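Local coordinates for Lmo2445 protein (Listeria monocytogenes EGD-e, PDB 5HZL) that is of unknown function but binds calcium and, as a secreted internalin-like protein with leucine-rich repeats, probably acts outside the bacterial cell, at residues I240-N245 with Y263-A268. Numbering follows the deposited sequence.
Sequences IIIKDN and YTIETA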
loop_
_atom_site.group_PDB
_atom_site.type_symbol
_atom_site.label_atom_id
_atom_site.label_comp_id
_atom_site.label_asym_id
_atom_site.label_seq_id
_atom_site.Cartn_x
_atom_site.Cartn_y
_atom_site.Cartn_z
ATOM N N ILE A 240 6.277 22.630 15.074
ATOM C CA ILE A 240 6.176 22.827 13.609
ATOM C C ILE A 240 7.214 23.847 13.096
ATOM O O ILE A 240 7.388 24.909 13.683
ATOM C CB ILE A 240 4.740 23.200 13.194
ATOM C CG1 ILE A 240 4.684 23.555 11.708
ATOM C CG2 ILE A 240 4.228 24.384 13.996
ATOM C CD1 ILE A 240 3.275 23.771 11.182
ATOM N N ILE A 241 7.901 23.496 12.006
ATOM C CA ILE A 241 8.956 24.318 11.397
ATOM C C ILE A 241 8.660 24.540 9.916
ATOM O O ILE A 241 8.180 23.640 9.244
ATOM C CB ILE A 241 10.366 23.641 11.507
ATOM C CG1 ILE A 241 10.823 23.425 12.969
ATOM C CG2 ILE A 241 11.438 24.442 10.766
ATOM C CD1 ILE A 241 10.107 22.334 13.735
ATOM N N ILE A 242 8.942 25.746 9.422
ATOM C CA ILE A 242 8.752 26.136 8.016
ATOM C C ILE A 242 10.140 26.442 7.452
ATOM O O ILE A 242 10.859 27.269 7.998
ATOM C CB ILE A 242 7.773 27.335 7.846
ATOM C CG1 ILE A 242 6.307 26.868 7.868
ATOM C CG2 ILE A 242 7.930 27.991 6.480
ATOM C CD1 ILE A 242 5.865 26.155 9.121
ATOM N N LYS A 243 10.509 25.776 6.365
ATOM C CA LYS A 243 11.816 25.971 5.757
ATOM C C LYS A 243 11.692 26.372 4.314
ATOM O O LYS A 243 10.678 26.114 3.673
ATOM C CB LYS A 243 12.654 24.707 5.865
ATOM C CG LYS A 243 12.760 24.229 7.291
ATOM C CD LYS A 243 13.810 23.162 7.506
ATOM C CE LYS A 243 13.482 21.860 6.829
ATOM N NZ LYS A 243 14.589 20.918 7.139
ATOM N N ASP A 244 12.750 27.002 3.817
ATOM C CA ASP A 244 12.820 27.478 2.450
ATOM C C ASP A 244 14.160 27.031 1.896
ATOM O O ASP A 244 15.194 27.485 2.361
ATOM C CB ASP A 244 12.716 29.000 2.449
ATOM C CG ASP A 244 12.769 29.598 1.055
ATOM O OD1 ASP A 244 12.301 28.940 0.095
ATOM O OD2 ASP A 244 13.267 30.745 0.926
ATOM N N ASN A 245 14.129 26.136 0.912
ATOM C CA ASN A 245 15.337 25.594 0.296
ATOM C C ASN A 245 16.275 24.990 1.348
ATOM O O ASN A 245 17.493 25.181 1.301
ATOM C CB ASN A 245 16.044 26.655 -0.569
ATOM C CG ASN A 245 15.235 27.049 -1.798
ATOM O OD1 ASN A 245 14.631 26.201 -2.462
ATOM N ND2 ASN A 245 15.245 28.336 -2.128
ATOM N N TYR A 263 -3.593 25.512 5.096
ATOM C CA TYR A 263 -2.578 26.114 5.964
ATOM C C TYR A 263 -1.844 27.160 5.124
ATOM O O TYR A 263 -1.395 26.876 4.009
ATOM C CB TYR A 263 -1.613 25.064 6.523
ATOM C CG TYR A 263 -0.642 25.656 7.502
ATOM C CD1 TYR A 263 -1.009 25.870 8.825
ATOM C CD2 TYR A 263 0.638 26.021 7.118
ATOM C CE1 TYR A 263 -0.124 26.440 9.741
ATOM C CE2 TYR A 263 1.531 26.586 8.031
ATOM C CZ TYR A 263 1.147 26.794 9.339
ATOM O OH TYR A 263 2.032 27.348 10.237
ATOM N N THR A 264 -1.750 28.375 5.651
ATOM C CA THR A 264 -1.088 29.474 4.961
ATOM C C THR A 264 0.352 29.566 5.420
ATOM O O THR A 264 0.608 29.495 6.621
ATOM C CB THR A 264 -1.798 30.804 5.280
ATOM O OG1 THR A 264 -3.156 30.717 4.857
ATOM C CG2 THR A 264 -1.143 31.987 4.566
ATOM N N ILE A 265 1.283 29.708 4.477
ATOM C CA ILE A 265 2.700 29.846 4.823
ATOM C C ILE A 265 3.197 31.193 4.294
ATOM O O ILE A 265 3.002 31.536 3.122
ATOM C CB ILE A 265 3.562 28.620 4.421
ATOM C CG1 ILE A 265 3.731 28.454 2.918
ATOM C CG2 ILE A 265 2.943 27.353 4.994
ATOM C CD1 ILE A 265 4.491 27.179 2.566
ATOM N N GLU A 266 3.837 31.932 5.203
ATOM C CA GLU A 266 4.349 33.287 4.975
ATOM C C GLU A 266 5.430 33.426 3.900
ATOM O O GLU A 266 6.605 33.589 4.220
ATOM C CB GLU A 266 4.908 33.844 6.304
ATOM C CG GLU A 266 3.987 33.867 7.527
ATOM C CD GLU A 266 2.861 34.883 7.440
ATOM O OE1 GLU A 266 2.174 34.958 6.398
ATOM O OE2 GLU A 266 2.643 35.600 8.444
ATOM N N THR A 267 5.033 33.380 2.632
ATOM C CA THR A 267 5.986 33.528 1.520
ATOM C C THR A 267 5.975 34.938 0.902
ATOM O O THR A 267 6.591 35.168 -0.140
ATOM C CB THR A 267 5.696 32.507 0.407
ATOM O OG1 THR A 267 4.364 32.694 -0.074
ATOM C CG2 THR A 267 5.849 31.091 0.920
ATOM N N ALA A 268 5.292 35.879 1.552
ATOM C CA ALA A 268 5.192 37.249 1.039
ATOM C C ALA A 268 6.537 37.976 1.002
ATOM O O ALA A 268 6.773 38.788 0.109
ATOM C CB ALA A 268 4.182 38.047 1.859
#
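Ile242 and Ile265 are the residues whose CA atoms come nearest across the two segments, 7.8 Å apart; at that separation the chains are not hydrogen-bonded neighbours in a sheet, and they meet through side chains alone. Ile240, Ile242, Tyr263 and Ile265 all direct their CB atoms across the gap. Tyr263 spans roughly half of the gap to Ile240: with CG anti to the backbone N (chi1 -175°), its ring reaches out to meet the two isoleucines arriving from the opposite direction. Ile240 extends fully, chi1 174° and chi2 173°, and brings its terminal methyl to the phenol end, CD1 lying 3.9 Å from Tyr263 OH and 4.1 Å from Tyr263 CZ. Ile242 touches the same end, its CD1 being 4.2 Å from Tyr263 OH; both methyls approach the ring obliquely. Strand 240-244 is an inner strand of a five-stranded mixed sheet, between 273-281 and 247-250, while 262-264 pairs with 219-221 in a separate two-stranded sheet. The contact thus joins the five-stranded sheet to strand 262-264 and the loop after it inside the C-terminal domain, an arrangement consistent with the beta-sandwich of the E-set clan to which this domain is assigned. Beyond the tyrosine, Ile242 also meets Ile265, with 4.5 Å between Ile242 CG1 and Ile265 CG2, a loose apolar approach. All four touching residues are buried. The two segments bury 137 Å² between them, and further side chains pack around them: Tyr250 on Ile242 and Ile265, and Leu277 on Ile265. Just past Ile265 the chain bends in an inverse gamma turn centred on Glu266, where Thr267 N reaches Ile265 O at 2.8 Å in a weak hydrogen bond; the backbone N of Glu266 is hydrogen-bonded to Tyr250 OH.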